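Dual specificity protein phosphatase 18 (Homo sapiens, PDB 2ESB) removes phosphate from phosphotyrosine and, less readily, phosphothreonine in MAP kinase peptides, as a dual-specificity member of the protein-tyrosine phosphatase family. Local coordinates at residues S53-N58 and H103-V108; Y28-V33 and R99-C104; T47-V52 and I64-V69. One frame throughout, in Å; residues are numbered along the deposited sequence.

How the contacts relate
All three contacts lie in one alpha/beta catalytic domain. Contacts 2 and 3 flank the interface between neighbouring strands 100-103 and 48-51, their centres about 9 Å apart, with Leu-101 O facing Ile-50 N at 2.8 Å. Contact 1 lies where these strands run out, sharing His-103 and Cys-104 with contact 2 at a centre distance of about 8 Å. Ala-105 O probably accepts from Gly-32 N (2.9 Å), and Ser-53 O from Gln-68 NE2 (2.6 Å), tying both sheet pairs to the loops. The three contacts converge on Cys-104, the predicted phosphocysteine nucleophile, whose side chain is about 3 Å from a bound EPE molecule; the Val-52 side chain in contact 3 is about 5 Å from that of Cys-104.

Contact 1: residues S53-N58 and H103-V108; sequences SVEVVN and HCAAGV
A chi1 of 80° sets His-103 CG in the crowded position between backbone N and carbonyl carbon and carries the imidazole across to 53-58, while Asn-58, its CG anti to the carbonyl carbon (chi1 -76°), reaches back. The two side chains meet tip to tip, amide and ring nearly perpendicular. Asn-58 ND2 donates to His-103 NE2 over 3.0 Å in an almost straight bond; NE2 lies in the amide plane, but ND2 sits tilted from the ring plane. At the other nitrogen, His-103 ND1 donates within the ring plane to a lone pair of Cys-104 O, also 3.0 Å away. One nitrogen donating and the other accepting fixes the ring's rotation and is consistent with a neutral imidazole. Val-56 CG1, anti to its backbone N, abuts the ring edge at CE1 of His-103, 3.8 Å off, and Val-56 CG2 rests 3.7 Å from Ala-105 CA. Glu-55 brings OE2 to 3.6 Å from Ala-105 CB, the same carboxylate forming a salt bridge with Arg-110. The loop's own shape is held by an ST motif, Val-56 N donating to Ser-53 OG at 3.0 Å. Behind it, Asn-51 bonds to Ser-53 OG, Val-56 O and Asn-58 OD1, and so orients the Asn-58 amide. An alanine in place of His-103 would remove both ring bonds and would probably loosen the hold on Asn-58 and on the carbonyl of Cys-104. Beyond Ala-105, the backbone N atoms of Ala-106 and Val-108 bind sulfonate oxygens of an EPE molecule, probably from the crystallisation liquor, much as such amides receive a phosphate. The segment 103-108 opens the HCX5R phosphate-binding P-loop, the signature of protein-tyrosine phosphatases.

Contact 2: residues Y28-V33 and R99-C104; sequences YISNGV and RTLLHC
Tyr-28 and Arg-99 cross obliquely with phenol ring and guanidinium nearly coplanar, 13° apart. The extended arginine chain brings its CD along the ring edge and NH1 to the phenol oxygen, so that Arg-99 NH1 donates to Tyr-28 OH at 2.8 Å from within the guanidinium plane. On the same sheet face, Leu-101, its CG anti to the backbone N, turns CD1 between its neighbours on the other strand: 3.9 Å from Tyr-28 CB and 3.5 Å from Ser-30 OG. That hydroxyl, in the crowded position (chi1 83°), donates to a lone pair of Asn-31 O at 2.9 Å. Ile-29 and Leu-102 point to the other face, where Ile-29 meets Ser-111 and Cys-115 of helix 110-122.

The backbones run parallel. Tyr-28 N donates to Thr-100 O nearly along the C=O axis, Leu-102 N to Tyr-28 O at 2.9 Å, and Ser-30 N to Leu-102 O at 3.2 Å. The strands then part: buried Ser-30 O has no hydrogen-bond donor and faces His-103, whose CA makes a CA-H...O contact with it at 3.4 Å. Farther on, Gly-32 pairs through its backbone with Ala-105. This parallel pair includes the middle strand of the phosphatase alpha/beta sheet, 100-103, which runs directly into the P-loop and delivers Cys-104, the predicted nucleophile, at its C-terminal end.

Contact 3: residues T47-V52 and I64-V69; sequences TMVINV and IQYMQV
Strands 48-51 and 65-68 form the parallel pair at one edge of the phosphatase domain's mixed beta sheet, joined by a connection without a helix. Five backbone bonds shuttle between them from Gln-65 N–Thr-47 O to Val-69 N–Asn-51 O, the latter 2.8 Å long and in the carbonyl plane.

On the face of Val-49 and Tyr-66, the two side chains lie alongside each other, pointing the same way, and Val-49 CB comes to 3.5 Å from Tyr-66 CD2. Val-49 CG2, beside its backbone N, also meets Ile-64 CG2 at 3.7 Å. On the other face Met-48, its CG anti to the backbone N and its chain bent at chi2 (72°), crosses Gln-65 obliquely, laying SD 3.4 Å from Gln-65 CD. Its methyl CE continues to Met-67 CG, 3.7 Å away. Ile-50 CG2 touches Met-67 CG too and then Val-69 CG2 at 4.1 Å, a short apolar row running toward the strand ends.

A second shell surrounds these groups. Helix 83-95 packs on this face, with His-89 against Met-48 and Met-67. On the face of Val-49 and Tyr-66, His-103 of the neighbouring strand 100-103 touches both Val-49 and Asn-51, and Tyr-66 OH bonds to Tyr-61 N. Ser-53 O takes a hydrogen bond from Gln-68 NE2, while the Asn-51 amide is held by the 53-58 loop, with Val-56 O and Asn-58 OD1 at its ND2. Thus held, the Asn-51 and Gln-68 amides stack with their planes 13° apart, Asn-51 ND2 lying 3.7 Å from Gln-68 CD.

Contact 1: residues S53-N58 and H103-V108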
loop_
_atom_site.group_PDB
_atom_site.type_symbol
_atom_site.label_atom_id
_atom_site.label_comp_id
_atom_site.label_asym_id
_atom_site.label_seq_id
_atom_site.Cartn_x
_atom_site.Cartn_y
_atom_site.Cartn_z
ATOM N N SER A 53 10.082 2.284 0.155
ATOM C CA SER A 53 11.135 1.994 -0.818
ATOM C C SER A 53 12.499 2.175 -0.179
ATOM O O SER A 53 12.639 2.828 0.852
ATOM C CB SER A 53 11.062 2.954 -2.002
ATOM O OG SER A 53 11.683 4.183 -1.648
ATOM N N VAL A 54 13.507 1.610 -0.822
ATOM C CA VAL A 54 14.864 1.742 -0.348
ATOM C C VAL A 54 15.478 2.944 -1.050
ATOM O O VAL A 54 16.198 3.736 -0.449
ATOM C CB VAL A 54 15.713 0.505 -0.737
ATOM C CG1 VAL A 54 17.156 0.705 -0.313
ATOM C CG2 VAL A 54 15.147 -0.739 -0.082
ATOM N N GLU A 55 15.131 3.087 -2.323
ATOM C CA GLU A 55 15.729 4.091 -3.192
ATOM C C GLU A 55 15.149 5.495 -3.358
ATOM O O GLU A 55 15.871 6.400 -3.765
ATOM C CB GLU A 55 15.904 3.465 -4.584
ATOM C CG GLU A 55 14.641 3.462 -5.461
ATOM C CD GLU A 55 13.671 2.324 -5.153
ATOM O OE1 GLU A 55 13.811 1.651 -4.108
ATOM O OE2 GLU A 55 12.756 2.102 -5.973
ATOM N N VAL A 56 13.869 5.693 -3.067
ATOM C CA VAL A 56 13.272 7.016 -3.234
ATOM C C VAL A 56 13.592 7.954 -2.077
ATOM O O VAL A 56 13.439 7.597 -0.905
ATOM C CB VAL A 56 11.730 6.912 -3.388
ATOM C CG1 VAL A 56 11.127 8.290 -3.671
ATOM C CG2 VAL A 56 11.392 5.932 -4.509
ATOM N N VAL A 57 14.048 9.155 -2.411
ATOM C CA VAL A 57 14.369 10.154 -1.400
ATOM C C VAL A 57 13.223 11.164 -1.282
ATOM O O VAL A 57 12.716 11.652 -2.292
ATOM C CB VAL A 57 15.654 10.920 -1.768
ATOM C CG1 VAL A 57 15.795 12.158 -0.862
ATOM C CG2 VAL A 57 16.864 9.989 -1.649
ATOM N N ASN A 58 12.807 11.466 -0.054
ATOM C CA ASN A 58 11.746 12.451 0.171
ATOM C C ASN A 58 12.315 13.842 0.453
ATOM O O ASN A 58 13.345 13.974 1.123
ATOM C CB ASN A 58 10.901 12.096 1.407
ATOM C CG ASN A 58 9.936 10.962 1.165
ATOM O OD1 ASN A 58 10.033 9.913 1.788
ATOM N ND2 ASN A 58 8.986 11.178 0.255
ATOM N N HIS A 103 3.535 5.807 -0.525
ATOM C CA HIS A 103 4.101 5.862 -1.870
ATOM C C HIS A 103 5.359 5.006 -1.960
ATOM O O HIS A 103 5.956 4.629 -0.951
ATOM C CB HIS A 103 4.450 7.302 -2.272
ATOM C CG HIS A 103 5.750 7.797 -1.708
ATOM N ND1 HIS A 103 6.959 7.606 -2.343
ATOM C CD2 HIS A 103 6.026 8.495 -0.577
ATOM C CE1 HIS A 103 7.921 8.169 -1.632
ATOM N NE2 HIS A 103 7.382 8.715 -0.556
ATOM N N CYS A 104 5.734 4.669 -3.181
ATOM C CA CYS A 104 6.957 3.925 -3.416
ATOM C C CYS A 104 7.546 4.620 -4.647
ATOM O O CYS A 104 7.440 5.850 -4.751
ATOM C CB CYS A 104 6.676 2.420 -3.613
ATOM S SG CYS A 104 5.351 1.948 -4.754
ATOM N N ALA A 105 8.173 3.899 -5.567
ATOM C CA ALA A 105 8.726 4.587 -6.730
ATOM C C ALA A 105 7.642 4.852 -7.771
ATOM O O ALA A 105 7.487 5.979 -8.245
ATOM C CB ALA A 105 9.880 3.773 -7.345
ATOM N N ALA A 106 6.871 3.823 -8.112
ATOM C CA ALA A 106 5.816 3.979 -9.117
ATOM C C ALA A 106 4.398 3.930 -8.554
ATOM O O ALA A 106 3.445 4.178 -9.278
ATOM C CB ALA A 106 5.967 2.896 -10.185
ATOM N N GLY A 107 4.247 3.595 -7.274
ATOM C CA GLY A 107 2.905 3.508 -6.717
ATOM C C GLY A 107 2.169 2.315 -7.314
ATOM O O GLY A 107 0.947 2.320 -7.465
ATOM N N VAL A 108 2.930 1.279 -7.651
ATOM C CA VAL A 108 2.360 0.089 -8.268
ATOM C C VAL A 108 2.411 -1.174 -7.428
ATOM O O VAL A 108 1.401 -1.852 -7.262
ATOM C CB VAL A 108 3.070 -0.212 -9.621
ATOM C CG1 VAL A 108 2.741 -1.633 -10.099
ATOM C CG2 VAL A 108 2.633 0.819 -10.670
#

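Contact 2: residues Y28-V33 and R99-C104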
loop_
_atom_site.group_PDB
_atom_site.type_symbol
_atom_site.label_atom_id
_atom_site.label_comp_id
_atom_site.label_asym_id
_atom_site.label_seq_id
_atom_site.Cartn_x
_atom_site.Cartn_y
_atom_site.Cartn_z
ATOM N N TYR A 28 -4.069 7.695 0.891
ATOM C CA TYR A 28 -3.801 7.916 -0.531
ATOM C C TYR A 28 -2.583 7.097 -0.962
ATOM O O TYR A 28 -1.750 6.720 -0.134
ATOM C CB TYR A 28 -3.473 9.388 -0.797
ATOM C CG TYR A 28 -4.541 10.389 -0.407
ATOM C CD1 TYR A 28 -4.808 10.661 0.933
ATOM C CD2 TYR A 28 -5.249 11.097 -1.382
ATOM C CE1 TYR A 28 -5.748 11.619 1.302
ATOM C CE2 TYR A 28 -6.203 12.065 -1.025
ATOM C CZ TYR A 28 -6.442 12.315 0.318
ATOM O OH TYR A 28 -7.367 13.251 0.695
ATOM N N ILE A 29 -2.474 6.837 -2.261
ATOM C CA ILE A 29 -1.321 6.121 -2.813
ATOM C C ILE A 29 -0.789 6.944 -3.988
ATOM O O ILE A 29 -1.571 7.537 -4.736
ATOM C CB ILE A 29 -1.681 4.737 -3.392
ATOM C CG1 ILE A 29 -2.172 3.791 -2.294
ATOM C CG2 ILE A 29 -0.450 4.142 -4.064
ATOM C CD1 ILE A 29 -2.682 2.453 -2.855
ATOM N N SER A 30 0.525 6.986 -4.168
ATOM C CA SER A 30 1.076 7.741 -5.296
ATOM C C SER A 30 2.453 7.243 -5.685
ATOM O O SER A 30 3.015 6.349 -5.040
ATOM C CB SER A 30 1.179 9.238 -4.957
ATOM O OG SER A 30 2.371 9.513 -4.225
ATOM N N ASN A 31 2.999 7.814 -6.754
ATOM C CA ASN A 31 4.340 7.448 -7.176
ATOM C C ASN A 31 5.303 8.402 -6.454
ATOM O O ASN A 31 4.873 9.237 -5.646
ATOM C CB ASN A 31 4.485 7.565 -8.698
ATOM C CG ASN A 31 4.358 8.985 -9.186
ATOM O OD1 ASN A 31 4.085 9.898 -8.409
ATOM N ND2 ASN A 31 4.558 9.185 -10.485
ATOM N N GLY A 32 6.598 8.278 -6.735
ATOM C CA GLY A 32 7.579 9.120 -6.075
ATOM C C GLY A 32 7.557 10.589 -6.446
ATOM O O GLY A 32 7.946 11.440 -5.645
ATOM N N VAL A 33 7.119 10.900 -7.661
ATOM C CA VAL A 33 7.064 12.288 -8.087
ATOM C C VAL A 33 6.057 13.089 -7.262
ATOM O O VAL A 33 6.370 14.151 -6.711
ATOM C CB VAL A 33 6.651 12.402 -9.563
ATOM C CG1 VAL A 33 6.646 13.864 -9.981
ATOM C CG2 VAL A 33 7.595 11.587 -10.433
ATOM N N ARG A 99 -4.071 12.664 7.582
ATOM C CA ARG A 99 -4.220 11.862 6.369
ATOM C C ARG A 99 -2.852 11.317 5.968
ATOM O O ARG A 99 -1.837 12.009 6.063
ATOM C CB ARG A 99 -4.802 12.701 5.229
ATOM C CG ARG A 99 -6.187 13.241 5.525
ATOM C CD ARG A 99 -6.817 13.871 4.291
ATOM N NE ARG A 99 -8.005 14.636 4.664
ATOM C CZ ARG A 99 -8.877 15.147 3.804
ATOM N NH1 ARG A 99 -8.707 14.973 2.501
ATOM N NH2 ARG A 99 -9.918 15.843 4.252
ATOM N N THR A 100 -2.839 10.080 5.495
ATOM C CA THR A 100 -1.594 9.433 5.125
ATOM C C THR A 100 -1.429 9.176 3.635
ATOM O O THR A 100 -2.376 8.767 2.959
ATOM C CB THR A 100 -1.477 8.067 5.851
ATOM O OG1 THR A 100 -1.588 8.262 7.270
ATOM C CG2 THR A 100 -0.155 7.393 5.537
ATOM N N LEU A 101 -0.218 9.431 3.133
ATOM C CA LEU A 101 0.131 9.127 1.753
ATOM C C LEU A 101 1.136 7.988 1.806
ATOM O O LEU A 101 2.204 8.103 2.434
ATOM C CB LEU A 101 0.799 10.308 1.015
ATOM C CG LEU A 101 1.464 9.923 -0.327
ATOM C CD1 LEU A 101 0.404 9.463 -1.354
ATOM C CD2 LEU A 101 2.247 11.112 -0.892
ATOM N N LEU A 102 0.776 6.874 1.186
ATOM C CA LEU A 102 1.671 5.735 1.073
ATOM C C LEU A 102 2.216 5.862 -0.344
ATOM O O LEU A 102 1.431 6.006 -1.269
ATOM C CB LEU A 102 0.901 4.414 1.131
ATOM C CG LEU A 102 0.654 3.703 2.449
ATOM C CD1 LEU A 102 -0.286 2.519 2.194
ATOM C CD2 LEU A 102 2.000 3.244 3.035
ATOM N N HIS A 103 3.535 5.807 -0.525
ATOM C CA HIS A 103 4.101 5.862 -1.870
ATOM C C HIS A 103 5.359 5.006 -1.960
ATOM O O HIS A 103 5.956 4.629 -0.951
ATOM C CB HIS A 103 4.450 7.302 -2.272
ATOM C CG HIS A 103 5.750 7.797 -1.708
ATOM N ND1 HIS A 103 6.959 7.606 -2.343
ATOM C CD2 HIS A 103 6.026 8.495 -0.577
ATOM C CE1 HIS A 103 7.921 8.169 -1.632
ATOM N NE2 HIS A 103 7.382 8.715 -0.556
ATOM N N CYS A 104 5.734 4.669 -3.181
ATOM C CA CYS A 104 6.957 3.925 -3.416
ATOM C C CYS A 104 7.546 4.620 -4.647
ATOM O O CYS A 104 7.440 5.850 -4.751
ATOM C CB CYS A 104 6.676 2.420 -3.613
ATOM S SG CYS A 104 5.351 1.948 -4.754
#

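Contact 3: residues T47-V52 and I64-V69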
loop_
_atom_site.group_PDB
_atom_site.type_symbol
_atom_site.label_atom_id
_atom_site.label_comp_id
_atom_site.label_asym_id
_atom_site.label_seq_id
_atom_site.Cartn_x
_atom_site.Cartn_y
_atom_site.Cartn_z
ATOM N N THR A 47 -0.709 14.696 6.043
ATOM C CA THR A 47 0.058 15.008 7.256
ATOM C C THR A 47 1.107 13.964 7.574
ATOM O O THR A 47 1.996 14.195 8.402
ATOM C CB THR A 47 -0.857 15.134 8.496
ATOM O OG1 THR A 47 -1.588 13.918 8.686
ATOM C CG2 THR A 47 -1.830 16.282 8.330
ATOM N N MET A 48 0.995 12.817 6.911
ATOM C CA MET A 48 1.915 11.707 7.107
ATOM C C MET A 48 2.293 11.097 5.757
ATOM O O MET A 48 1.422 10.783 4.948
ATOM C CB MET A 48 1.253 10.621 7.969
ATOM C CG MET A 48 2.168 9.434 8.288
ATOM S SD MET A 48 3.451 9.879 9.487
ATOM C CE MET A 48 4.835 8.916 8.894
ATOM N N VAL A 49 3.591 10.942 5.523
ATOM C CA VAL A 49 4.085 10.350 4.286
ATOM C C VAL A 49 4.891 9.097 4.620
ATOM O O VAL A 49 5.874 9.152 5.367
ATOM C CB VAL A 49 4.987 11.332 3.501
ATOM C CG1 VAL A 49 5.595 10.620 2.295
ATOM C CG2 VAL A 49 4.165 12.549 3.034
ATOM N N ILE A 50 4.463 7.966 4.074
ATOM C CA ILE A 50 5.143 6.698 4.304
ATOM C C ILE A 50 5.758 6.235 2.989
ATOM O O ILE A 50 5.060 5.841 2.060
ATOM C CB ILE A 50 4.173 5.620 4.824
ATOM C CG1 ILE A 50 3.506 6.103 6.121
ATOM C CG2 ILE A 50 4.945 4.335 5.088
ATOM C CD1 ILE A 50 2.565 5.078 6.785
ATOM N N ASN A 51 7.079 6.305 2.930
ATOM C CA ASN A 51 7.857 5.953 1.755
ATOM C C ASN A 51 8.227 4.479 1.841
ATOM O O ASN A 51 9.087 4.080 2.627
ATOM C CB ASN A 51 9.094 6.872 1.725
ATOM C CG ASN A 51 10.067 6.561 0.595
ATOM O OD1 ASN A 51 9.985 5.534 -0.078
ATOM N ND2 ASN A 51 11.025 7.456 0.409
ATOM N N VAL A 52 7.560 3.664 1.028
ATOM C CA VAL A 52 7.818 2.236 1.029
ATOM C C VAL A 52 8.837 1.882 -0.056
ATOM O O VAL A 52 8.507 1.274 -1.072
ATOM C CB VAL A 52 6.504 1.432 0.806
ATOM C CG1 VAL A 52 6.710 -0.011 1.216
ATOM C CG2 VAL A 52 5.365 2.050 1.613
ATOM N N ILE A 64 4.759 18.203 7.891
ATOM C CA ILE A 64 4.390 16.900 7.365
ATOM C C ILE A 64 5.366 15.931 8.013
ATOM O O ILE A 64 6.553 16.238 8.141
ATOM C CB ILE A 64 4.517 16.838 5.832
ATOM C CG1 ILE A 64 3.504 17.806 5.204
ATOM C CG2 ILE A 64 4.274 15.406 5.353
ATOM C CD1 ILE A 64 3.540 17.864 3.690
ATOM N N GLN A 65 4.860 14.788 8.460
ATOM C CA GLN A 65 5.700 13.772 9.093
ATOM C C GLN A 65 6.078 12.727 8.052
ATOM O O GLN A 65 5.242 12.340 7.241
ATOM C CB GLN A 65 4.939 13.104 10.248
ATOM C CG GLN A 65 5.815 12.203 11.103
ATOM C CD GLN A 65 5.003 11.370 12.091
ATOM O OE1 GLN A 65 4.020 11.849 12.662
ATOM N NE2 GLN A 65 5.419 10.120 12.300
ATOM N N TYR A 66 7.333 12.275 8.073
ATOM C CA TYR A 66 7.815 11.285 7.107
ATOM C C TYR A 66 8.462 10.073 7.769
ATOM O O TYR A 66 8.987 10.164 8.876
ATOM C CB TYR A 66 8.877 11.903 6.174
ATOM C CG TYR A 66 8.403 13.055 5.311
ATOM C CD1 TYR A 66 8.269 14.339 5.837
ATOM C CD2 TYR A 66 8.088 12.855 3.970
ATOM C CE1 TYR A 66 7.834 15.402 5.047
ATOM C CE2 TYR A 66 7.644 13.920 3.161
ATOM C CZ TYR A 66 7.522 15.188 3.708
ATOM O OH TYR A 66 7.100 16.241 2.924
ATOM N N MET A 67 8.422 8.941 7.078
ATOM C CA MET A 67 9.080 7.734 7.557
ATOM C C MET A 67 9.361 6.870 6.338
ATOM O O MET A 67 8.796 7.085 5.262
ATOM C CB MET A 67 8.216 6.965 8.562
ATOM C CG MET A 67 7.083 6.174 7.948
ATOM S SD MET A 67 6.247 5.218 9.231
ATOM C CE MET A 67 7.377 3.806 9.296
ATOM N N GLN A 68 10.230 5.885 6.499
ATOM C CA GLN A 68 10.572 5.031 5.379
ATOM C C GLN A 68 10.632 3.572 5.776
ATOM O O GLN A 68 11.137 3.225 6.851
ATOM C CB GLN A 68 11.918 5.470 4.802
ATOM C CG GLN A 68 12.316 4.788 3.503
ATOM C CD GLN A 68 13.301 5.623 2.710
ATOM O OE1 GLN A 68 13.641 6.742 3.104
ATOM N NE2 GLN A 68 13.755 5.093 1.583
ATOM N N VAL A 69 10.080 2.733 4.902
ATOM C CA VAL A 69 10.061 1.277 5.061
ATOM C C VAL A 69 10.952 0.869 3.896
ATOM O O VAL A 69 10.487 0.756 2.758
ATOM C CB VAL A 69 8.643 0.721 4.862
ATOM C CG1 VAL A 69 8.637 -0.805 5.047
ATOM C CG2 VAL A 69 7.711 1.387 5.846
#